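Local coordinates for siderophore-interacting protein (PDB 6K2L) that binds flavin-adenine dinucleotide and probably uses it to reduce the iron of ferric siderophores so that the metal is released for the cell, at residues Pro33-Ala36 with Asp37-Phe40; Glu202-Thr205 with Ser206-Leu209; Pro227-Arg230 with His231-Thr235. The protein carries 1 engineered substitution. All coordinates share one frame; numbering follows the deposited sequence.

Interaction 1: residues Pro33-Ala36 with Asp37-Phe40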
ATOM      1  N   PRO A  33      15.503 -11.204   7.908  1.00 32.86           N
ATOM      2  CA  PRO A  33      16.366 -10.113   7.428  1.00 33.56           C
ATOM      3  C   PRO A  33      16.486 -10.077   5.914  1.00 29.11           C
ATOM      4  O   PRO A  33      16.820  -9.024   5.359  1.00 30.19           O
ATOM      5  CB  PRO A  33      17.709 -10.415   8.105  1.00 37.78           C
ATOM      6  CG  PRO A  33      17.306 -11.166   9.365  1.00 28.91           C
ATOM      7  CD  PRO A  33      16.178 -12.044   8.912  1.00 29.10           C
ATOM      8  N   GLU A  34      16.192 -11.180   5.234  1.00 25.83           N
ATOM      9  CA  GLU A  34      16.100 -11.205   3.780  1.00 29.64           C
ATOM     10  C   GLU A  34      14.917 -10.401   3.224  1.00 33.69           C
ATOM     11  O   GLU A  34      14.771 -10.317   1.997  1.00 31.66           O
ATOM     12  CB  GLU A  34      15.977 -12.656   3.323  1.00 35.18           C
ATOM     13  CG  GLU A  34      17.273 -13.297   2.902  1.00 39.71           C
ATOM     14  CD  GLU A  34      17.048 -14.712   2.427  1.00 45.53           C
ATOM     15  OE1 GLU A  34      16.618 -15.558   3.258  1.00 52.08           O
ATOM     16  OE2 GLU A  34      17.265 -14.964   1.217  1.00 41.72           O
ATOM     17  N   LEU A  35      14.049  -9.844   4.077  1.00 28.09           N
ATOM     18  CA  LEU A  35      12.940  -9.029   3.592  1.00 28.41           C
ATOM     19  C   LEU A  35      13.338  -7.577   3.339  1.00 34.75           C
ATOM     20  O   LEU A  35      12.534  -6.824   2.780  1.00 32.01           O
ATOM     21  CB  LEU A  35      11.773  -9.076   4.584  1.00 25.34           C
ATOM     22  CG  LEU A  35      11.060 -10.432   4.607  1.00 27.59           C
ATOM     23  CD1 LEU A  35       9.866 -10.400   5.536  1.00 20.89           C
ATOM     24  CD2 LEU A  35      10.670 -10.836   3.184  1.00 25.31           C
ATOM     25  N   ALA A  36      14.565  -7.188   3.704  1.00 33.44           N
ATOM     26  CA  ALA A  36      14.982  -5.793   3.627  1.00 32.07           C
ATOM     27  C   ALA A  36      15.003  -5.271   2.188  1.00 31.37           C
ATOM     28  O   ALA A  36      14.648  -4.116   1.937  1.00 35.12           O
ATOM     29  CB  ALA A  36      16.354  -5.638   4.281  1.00 33.99           C
ATOM     30  N   ASP A  37      15.400  -6.094   1.225  1.00 32.18           N
ATOM     31  CA  ASP A  37      15.383  -5.670  -0.171  1.00 39.34           C
ATOM     32  C   ASP A  37      14.185  -6.226  -0.946  1.00 40.05           C
ATOM     33  O   ASP A  37      14.169  -6.163  -2.183  1.00 37.60           O
ATOM     34  CB  ASP A  37      16.682  -6.079  -0.860  1.00 35.54           C
ATOM     35  CG  ASP A  37      16.989  -7.529  -0.661  1.00 34.81           C
ATOM     36  OD1 ASP A  37      16.251  -8.147   0.127  1.00 38.95           O
ATOM     37  OD2 ASP A  37      17.951  -8.052  -1.266  1.00 38.79           O
ATOM     38  N   TYR A  38      13.198  -6.772  -0.254  1.00 35.78           N
ATOM     39  CA  TYR A  38      12.035  -7.335  -0.929  1.00 36.23           C
ATOM     40  C   TYR A  38      11.266  -6.221  -1.629  1.00 34.63           C
ATOM     41  O   TYR A  38      11.023  -5.174  -1.019  1.00 35.04           O
ATOM     42  CB  TYR A  38      11.135  -8.054   0.083  1.00 32.46           C
ATOM     43  CG  TYR A  38      10.120  -8.982  -0.547  1.00 31.43           C
ATOM     44  CD1 TYR A  38      10.466 -10.265  -0.932  1.00 31.83           C
ATOM     45  CD2 TYR A  38       8.808  -8.572  -0.747  1.00 29.24           C
ATOM     46  CE1 TYR A  38       9.534 -11.109  -1.505  1.00 33.22           C
ATOM     47  CE2 TYR A  38       7.880  -9.398  -1.316  1.00 25.77           C
ATOM     48  CZ  TYR A  38       8.242 -10.666  -1.692  1.00 29.82           C
ATOM     49  OH  TYR A  38       7.322 -11.502  -2.286  1.00 32.94           O
ATOM     50  N   PRO A  39      10.873  -6.402  -2.895  1.00 32.26           N
ATOM     51  CA  PRO A  39      10.119  -5.357  -3.611  1.00 30.00           C
ATOM     52  C   PRO A  39       8.822  -4.945  -2.916  1.00 39.58           C
ATOM     53  O   PRO A  39       8.246  -5.682  -2.109  1.00 36.23           O
ATOM     54  CB  PRO A  39       9.825  -6.003  -4.963  1.00 28.03           C
ATOM     55  CG  PRO A  39      10.892  -7.024  -5.132  1.00 35.43           C
ATOM     56  CD  PRO A  39      11.262  -7.517  -3.774  1.00 35.19           C
ATOM     57  N   PHE A  40       8.350  -3.750  -3.265  1.00 47.74           N
ATOM     58  CA  PHE A  40       7.154  -3.158  -2.651  1.00 48.92           C
ATOM     59  C   PHE A  40       5.868  -3.888  -3.060  1.00 47.43           C
ATOM     60  O   PHE A  40       5.254  -3.599  -4.089  1.00 48.47           O
ATOM     61  CB  PHE A  40       7.034  -1.666  -3.002  1.00 47.01           C
ATOM     62  CG  PHE A  40       8.347  -0.895  -2.952  1.00 55.26           C
ATOM     63  CD1 PHE A  40       8.627  -0.033  -1.881  1.00 54.07           C
ATOM     64  CD2 PHE A  40       9.285  -1.005  -3.985  1.00 48.21           C
ATOM     65  CE1 PHE A  40       9.817   0.687  -1.837  1.00 42.71           C
ATOM     66  CE2 PHE A  40      10.476  -0.294  -3.948  1.00 47.94           C
ATOM     67  CZ  PHE A  40      10.739   0.554  -2.872  1.00 49.02           C
TER
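A type I beta turn brings Leu35 and Tyr38 together in the connection between strands 25-31 and 46-51 of the antiparallel barrel of the FAD-binding domain. The chain enters it from a short 3-10 segment and leaves it in an extended conformation through Pro39. Closing the turn, Tyr38 N donates a hydrogen bond to Leu35 O at 3.1 Å and 157°. The two side chains run next to each other in one direction, and both are buried against strands 11-20, 79-89 and 94-100 of the barrel. There Leu35 CD2 lies 4.2 Å from Tyr38 CD1, a loose apolar contact. The tyrosine ring, directed by CG anti to the backbone N (chi1 -164°), ends in a hydroxyl bonded to Ser124 O.

On the outer side, Asp37 has CG between its own backbone N and carbonyl carbon (chi1 52°), which folds the carboxylate back over the turn. Its OD1 thereby comes to 3.2 Å from Glu34 O. Two acceptors could not bond to one another, but Arg11 reconciles them, with NE on Glu34 O and NH2 in a salt bridge with Asp37 OD1, while Arg9 similarly joins Asp37 OD2 to Glu34 OE2, so that the two like-charged carboxylates share a cation. Against the aromatic ring of Tyr38 itself, Pro39 CD sits 3.7 Å above one face, displaced toward the rim.

Interaction 2: residues Glu202-Thr205 with Ser206-Leu209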
ATOM      1  N   GLU A 202     -27.359 -13.209  -8.351  1.00 27.51           N
ATOM      2  CA  GLU A 202     -28.572 -12.438  -8.571  1.00 33.84           C
ATOM      3  C   GLU A 202     -28.411 -11.007  -8.083  1.00 33.40           C
ATOM      4  O   GLU A 202     -28.699 -10.055  -8.831  1.00 42.12           O
ATOM      5  CB  GLU A 202     -29.767 -13.106  -7.880  1.00 30.39           C
ATOM      6  CG  GLU A 202     -31.016 -12.244  -7.939  1.00 38.56           C
ATOM      7  CD  GLU A 202     -32.323 -13.020  -7.751  1.00 58.37           C
ATOM      8  OE1 GLU A 202     -32.761 -13.226  -6.586  1.00 54.94           O
ATOM      9  OE2 GLU A 202     -32.929 -13.423  -8.775  1.00 69.37           O
ATOM     10  N   TYR A 203     -27.918 -10.827  -6.846  1.00 30.31           N
ATOM     11  CA  TYR A 203     -27.820  -9.476  -6.292  1.00 28.49           C
ATOM     12  C   TYR A 203     -26.875  -8.610  -7.097  1.00 26.29           C
ATOM     13  O   TYR A 203     -27.193  -7.455  -7.392  1.00 32.26           O
ATOM     14  CB  TYR A 203     -27.362  -9.515  -4.847  1.00 23.91           C
ATOM     15  CG  TYR A 203     -26.706  -8.243  -4.371  1.00 23.62           C
ATOM     16  CD1 TYR A 203     -27.476  -7.147  -3.970  1.00 27.31           C
ATOM     17  CD2 TYR A 203     -25.312  -8.132  -4.315  1.00 21.97           C
ATOM     18  CE1 TYR A 203     -26.881  -5.967  -3.507  1.00 21.80           C
ATOM     19  CE2 TYR A 203     -24.708  -6.967  -3.866  1.00 25.46           C
ATOM     20  CZ  TYR A 203     -25.502  -5.892  -3.453  1.00 25.98           C
ATOM     21  OH  TYR A 203     -24.904  -4.749  -2.995  1.00 23.91           O
ATOM     22  N   PHE A 204     -25.711  -9.147  -7.462  1.00 28.20           N
ATOM     23  CA  PHE A 204     -24.716  -8.335  -8.156  1.00 29.60           C
ATOM     24  C   PHE A 204     -25.126  -8.046  -9.581  1.00 29.88           C
ATOM     25  O   PHE A 204     -24.759  -6.993 -10.118  1.00 28.54           O
ATOM     26  CB  PHE A 204     -23.326  -8.986  -8.160  1.00 27.70           C
ATOM     27  CG  PHE A 204     -22.207  -7.983  -8.001  1.00 24.67           C
ATOM     28  CD1 PHE A 204     -21.768  -7.617  -6.732  1.00 26.20           C
ATOM     29  CD2 PHE A 204     -21.635  -7.367  -9.109  1.00 24.55           C
ATOM     30  CE1 PHE A 204     -20.760  -6.671  -6.558  1.00 22.73           C
ATOM     31  CE2 PHE A 204     -20.623  -6.425  -8.951  1.00 26.41           C
ATOM     32  CZ  PHE A 204     -20.189  -6.076  -7.660  1.00 24.82           C
ATOM     33  N   THR A 205     -25.861  -8.962 -10.214  1.00 28.43           N
ATOM     34  CA  THR A 205     -26.329  -8.682 -11.563  1.00 34.21           C
ATOM     35  C   THR A 205     -27.463  -7.659 -11.557  1.00 38.84           C
ATOM     36  O   THR A 205     -27.625  -6.941 -12.551  1.00 35.77           O
ATOM     37  CB  THR A 205     -26.745  -9.983 -12.260  1.00 34.53           C
ATOM     38  OG1 THR A 205     -27.699 -10.694 -11.454  1.00 39.65           O
ATOM     39  CG2 THR A 205     -25.517 -10.884 -12.505  1.00 45.93           C
ATOM     40  N   SER A 206     -28.229  -7.560 -10.449  1.00 32.52           N
ATOM     41  CA  SER A 206     -29.245  -6.515 -10.321  1.00 31.96           C
ATOM     42  C   SER A 206     -28.675  -5.096 -10.224  1.00 34.49           C
ATOM     43  O   SER A 206     -29.430  -4.138 -10.425  1.00 32.03           O
ATOM     44  CB  SER A 206     -30.138  -6.757  -9.093  1.00 40.93           C
ATOM     45  OG  SER A 206     -29.524  -6.351  -7.863  1.00 40.85           O
ATOM     46  N   LEU A 207     -27.365  -4.920  -9.896  1.00 30.31           N
ATOM     47  CA  LEU A 207     -26.882  -3.554  -9.686  1.00 30.35           C
ATOM     48  C   LEU A 207     -26.560  -2.873 -11.018  1.00 29.13           C
ATOM     49  O   LEU A 207     -25.995  -3.494 -11.922  1.00 31.74           O
ATOM     50  CB  LEU A 207     -25.634  -3.524  -8.804  1.00 24.58           C
ATOM     51  CG  LEU A 207     -25.617  -4.313  -7.501  1.00 31.32           C
ATOM     52  CD1 LEU A 207     -24.166  -4.641  -7.122  1.00 27.39           C
ATOM     53  CD2 LEU A 207     -26.337  -3.596  -6.359  1.00 30.31           C
ATOM     54  N   PRO A 208     -26.890  -1.593 -11.154  1.00 29.88           N
ATOM     55  CA  PRO A 208     -26.437  -0.836 -12.326  1.00 33.19           C
ATOM     56  C   PRO A 208     -24.929  -0.605 -12.283  1.00 30.31           C
ATOM     57  O   PRO A 208     -24.386  -0.125 -11.287  1.00 29.00           O
ATOM     58  CB  PRO A 208     -27.209   0.480 -12.214  1.00 34.49           C
ATOM     59  CG  PRO A 208     -27.457   0.627 -10.745  1.00 31.84           C
ATOM     60  CD  PRO A 208     -27.693  -0.769 -10.237  1.00 25.17           C
ATOM     61  N   LEU A 209     -24.260  -0.923 -13.382  1.00 27.21           N
ATOM     62  CA  LEU A 209     -22.812  -0.852 -13.460  1.00 27.85           C
ATOM     63  C   LEU A 209     -22.390   0.228 -14.449  1.00 28.35           C
ATOM     64  O   LEU A 209     -22.974   0.363 -15.528  1.00 32.81           O
ATOM     65  CB  LEU A 209     -22.219  -2.207 -13.880  1.00 28.59           C
ATOM     66  CG  LEU A 209     -22.679  -3.434 -13.083  1.00 32.28           C
ATOM     67  CD1 LEU A 209     -22.367  -4.711 -13.844  1.00 25.85           C
ATOM     68  CD2 LEU A 209     -22.064  -3.446 -11.692  1.00 25.12           C
TER
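Leu207 folds back against the last turn of helix 198-205 and wedges its two methyl branches between two rings. Its CD1 stands over the centre of the Phe204 ring in a CH-pi contact, 3.9 Å from the centroid and only 11° off the ring normal, and is also 4.0 Å from Tyr203 CE2. The other branch, CD2, approaches Tyr203 CE1 at 3.7 Å, with CG above one face of that ring, and the leucine side chain runs obliquely to both aromatics. Its first torsion (chi1 -48°) puts CG beside the backbone N, from where the branches reach the rings. Leu209 adds a looser touch, its CD2 lying 4.3 Å from Phe204 CE2. Phe204 reaches down onto strands 138-144 and 163-170 of the parallel, Rossmann-like sheet, whereas Tyr203 meets Phe190 of strand 185-191, outermost in the sheet within this chain.

The backbone at this C-terminal helix end is closed by Ser206. Its N donates to Glu202 O at 3.0 Å, the regular helical bond, while its hydroxyl turns back to donate to Tyr203 O at 2.6 Å, approaching that oxygen 23° out of the carbonyl plane. The following amide, Leu207 N, makes only a weak bond to Phe204 O at 3.3 Å. Polar and apolar parts thus work together: the serine hydroxyl supplements a weak bond from Ser206 N to Tyr203 O, and leucine-aromatic dispersion contacts hold the departing chain.

Interaction 3: residues Pro227-Arg230 with His231-Thr235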
ATOM      1  N   PRO A 227     -19.425 -16.689 -13.639  1.00 27.95           N
ATOM      2  CA  PRO A 227     -20.697 -16.022 -13.933  1.00 27.43           C
ATOM      3  C   PRO A 227     -20.581 -14.514 -13.959  1.00 32.00           C
ATOM      4  O   PRO A 227     -21.222 -13.880 -14.805  1.00 39.65           O
ATOM      5  CB  PRO A 227     -21.632 -16.503 -12.811  1.00 27.35           C
ATOM      6  CG  PRO A 227     -20.750 -17.065 -11.747  1.00 31.96           C
ATOM      7  CD  PRO A 227     -19.542 -17.590 -12.476  1.00 33.08           C
ATOM      8  N   MET A 228     -19.771 -13.914 -13.083  1.00 31.47           N
ATOM      9  CA  MET A 228     -19.652 -12.457 -13.078  1.00 31.61           C
ATOM     10  C   MET A 228     -18.931 -11.945 -14.320  1.00 27.34           C
ATOM     11  O   MET A 228     -19.366 -10.952 -14.917  1.00 30.17           O
ATOM     12  CB  MET A 228     -18.929 -11.980 -11.809  1.00 27.59           C
ATOM     13  CG  MET A 228     -19.694 -12.214 -10.480  1.00 26.25           C
ATOM     14  SD  MET A 228     -21.443 -11.729 -10.484  1.00 27.16           S
ATOM     15  CE  MET A 228     -21.339 -10.032 -11.100  1.00 24.47           C
ATOM     16  N   ARG A 229     -17.835 -12.593 -14.724  1.00 27.48           N
ATOM     17  CA  ARG A 229     -17.167 -12.165 -15.945  1.00 28.87           C
ATOM     18  C   ARG A 229     -18.095 -12.286 -17.138  1.00 33.75           C
ATOM     19  O   ARG A 229     -18.092 -11.420 -18.025  1.00 31.97           O
ATOM     20  CB  ARG A 229     -15.895 -12.976 -16.190  1.00 26.07           C
ATOM     21  CG  ARG A 229     -15.245 -12.678 -17.548  1.00 29.43           C
ATOM     22  CD  ARG A 229     -13.908 -13.362 -17.713  1.00 25.76           C
ATOM     23  NE  ARG A 229     -14.067 -14.766 -18.090  1.00 30.81           N
ATOM     24  CZ  ARG A 229     -13.056 -15.597 -18.338  1.00 35.30           C
ATOM     25  NH1 ARG A 229     -11.797 -15.175 -18.251  1.00 38.82           N
ATOM     26  NH2 ARG A 229     -13.303 -16.852 -18.672  1.00 39.31           N
ATOM     27  N   ARG A 230     -18.910 -13.333 -17.175  1.00 35.05           N
ATOM     28  CA  ARG A 230     -19.812 -13.433 -18.307  1.00 34.80           C
ATOM     29  C   ARG A 230     -20.883 -12.353 -18.261  1.00 33.33           C
ATOM     30  O   ARG A 230     -21.224 -11.787 -19.305  1.00 36.06           O
ATOM     31  CB  ARG A 230     -20.430 -14.826 -18.365  1.00 39.46           C
ATOM     32  CG  ARG A 230     -20.723 -15.279 -19.783  1.00 45.58           C
ATOM     33  CD  ARG A 230     -21.637 -16.457 -19.767  1.00 47.31           C
ATOM     34  NE  ARG A 230     -20.908 -17.693 -19.492  1.00 49.71           N
ATOM     35  CZ  ARG A 230     -20.872 -18.315 -18.316  1.00 47.41           C
ATOM     36  NH1 ARG A 230     -21.514 -17.801 -17.266  1.00 39.90           N
ATOM     37  NH2 ARG A 230     -20.186 -19.453 -18.196  1.00 40.08           N
ATOM     38  N   HIS A 231     -21.433 -12.062 -17.084  1.00 31.22           N
ATOM     39  CA  HIS A 231     -22.387 -10.966 -16.987  1.00 32.88           C
ATOM     40  C   HIS A 231     -21.800  -9.674 -17.536  1.00 36.04           C
ATOM     41  O   HIS A 231     -22.448  -8.972 -18.326  1.00 40.24           O
ATOM     42  CB  HIS A 231     -22.818 -10.762 -15.545  1.00 34.23           C
ATOM     43  CG  HIS A 231     -23.760  -9.615 -15.370  1.00 38.75           C
ATOM     44  ND1 HIS A 231     -23.463  -8.507 -14.602  1.00 40.49           N
ATOM     45  CD2 HIS A 231     -24.992  -9.396 -15.885  1.00 34.19           C
ATOM     46  CE1 HIS A 231     -24.476  -7.661 -14.644  1.00 39.97           C
ATOM     47  NE2 HIS A 231     -25.415  -8.176 -15.418  1.00 37.04           N
ATOM     48  N   VAL A 232     -20.569  -9.347 -17.134  1.00 30.68           N
ATOM     49  CA  VAL A 232     -19.917  -8.150 -17.666  1.00 32.27           C
ATOM     50  C   VAL A 232     -19.713  -8.236 -19.177  1.00 35.28           C
ATOM     51  O   VAL A 232     -19.830  -7.221 -19.881  1.00 28.84           O
ATOM     52  CB  VAL A 232     -18.583  -7.906 -16.930  1.00 28.78           C
ATOM     53  CG1 VAL A 232     -17.757  -6.794 -17.590  1.00 26.11           C
ATOM     54  CG2 VAL A 232     -18.856  -7.568 -15.467  1.00 30.75           C
ATOM     55  N   ARG A 233     -19.418  -9.416 -19.703  1.00 37.11           N
ATOM     56  CA  ARG A 233     -19.266  -9.520 -21.143  1.00 33.40           C
ATOM     57  C   ARG A 233     -20.594  -9.447 -21.894  1.00 38.65           C
ATOM     58  O   ARG A 233     -20.601  -9.037 -23.055  1.00 30.06           O
ATOM     59  CB  ARG A 233     -18.498 -10.797 -21.503  1.00 32.24           C
ATOM     60  CG  ARG A 233     -16.977 -10.656 -21.381  1.00 32.34           C
ATOM     61  CD  ARG A 233     -16.381 -12.012 -21.087  1.00 37.93           C
ATOM     62  NE  ARG A 233     -14.964 -12.161 -21.410  1.00 36.00           N
ATOM     63  CZ  ARG A 233     -14.360 -13.344 -21.506  1.00 38.41           C
ATOM     64  NH1 ARG A 233     -15.066 -14.460 -21.336  1.00 42.63           N
ATOM     65  NH2 ARG A 233     -13.068 -13.419 -21.790  1.00 35.24           N
ATOM     66  N   ARG A 234     -21.718  -9.777 -21.263  1.00 38.61           N
ATOM     67  CA  ARG A 234     -22.993  -9.742 -21.975  1.00 38.62           C
ATOM     68  C   ARG A 234     -23.707  -8.394 -21.876  1.00 38.53           C
ATOM     69  O   ARG A 234     -24.224  -7.900 -22.881  1.00 41.51           O
ATOM     70  CB  ARG A 234     -23.909 -10.870 -21.479  1.00 42.62           C
ATOM     71  CG  ARG A 234     -23.271 -12.247 -21.681  1.00 46.79           C
ATOM     72  CD  ARG A 234     -24.250 -13.382 -21.457  1.00 54.93           C
ATOM     73  NE  ARG A 234     -25.101 -13.585 -22.628  1.00 70.16           N
ATOM     74  CZ  ARG A 234     -26.427 -13.474 -22.621  1.00 68.69           C
ATOM     75  NH1 ARG A 234     -27.055 -13.175 -21.487  1.00 64.48           N
ATOM     76  NH2 ARG A 234     -27.122 -13.672 -23.745  1.00 58.26           N
ATOM     77  N   THR A 235     -23.764  -7.776 -20.700  1.00 41.92           N
ATOM     78  CA  THR A 235     -24.600  -6.588 -20.571  1.00 33.42           C
ATOM     79  C   THR A 235     -23.845  -5.271 -20.740  1.00 41.01           C
ATOM     80  O   THR A 235     -24.471  -4.204 -20.678  1.00 45.89           O
ATOM     81  CB  THR A 235     -25.326  -6.587 -19.222  1.00 39.43           C
ATOM     82  OG1 THR A 235     -26.216  -5.460 -19.170  1.00 46.97           O
ATOM     83  CG2 THR A 235     -24.333  -6.486 -18.082  1.00 39.63           C
TER
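Four successive i to i+4 hydrogen bonds carry helix 222-235 from residues 227-230 into residues 231-235. His231 N binds Pro227 O at 2.9 Å and Val232 N binds Met228 O at 3.0 Å, the latter nearly straight at 170°. Arg233 N to Arg229 O and Arg234 N to Arg230 O follow, the last more bent. A kink at Pro227, whose nitrogen has no proton to give to the preceding turn, comes just before this regular run.

The helix is the crossover of the beta-alpha-beta unit between strands 214-218 and 243-245, and Val232 faces strand 214-218 through Phe216 and Phe218. Away from the sheet, Arg229 and Arg233 lie side by side with their guanidinium groups stacked, centres 4.1 Å apart and planes at 20°. Arg229 NE sits 3.4 Å from Arg233 NH1, over the face of that second group. Arg233 is extended while Arg229 bends at chi3 (80°), which brings the two flat ends level. Arg229 NH2 binds the carbonyl Val265 O, and Arg233 NH2 binds O of the C-terminal Ser268, whose carboxylate would probably offset the gathered positive charge. Met228 CE approaches the His231 ring obliquely, 4.4 Å from ND1 of His231.

Along the chain the three contacts come in numerical order, with interaction 1 in the FAD-binding barrel and interactions 2 and 3 in the parallel-sheet domain. The centre of interaction 1 lies about 41 Å from that of interaction 2 and about 39 Å from that of interaction 3, across the centre of the chain. Each contact thus shapes its own domain, and none bridges the two. Interactions 2 and 3 are neighbours, their centres about 11 Å apart, because helices 198-205 and 222-235 are adjacent on the parallel sheet and joined in sequence through strand 214-218. They meet where Phe204 packs on Met228, and where Thr205 and Leu209 both pack on His231.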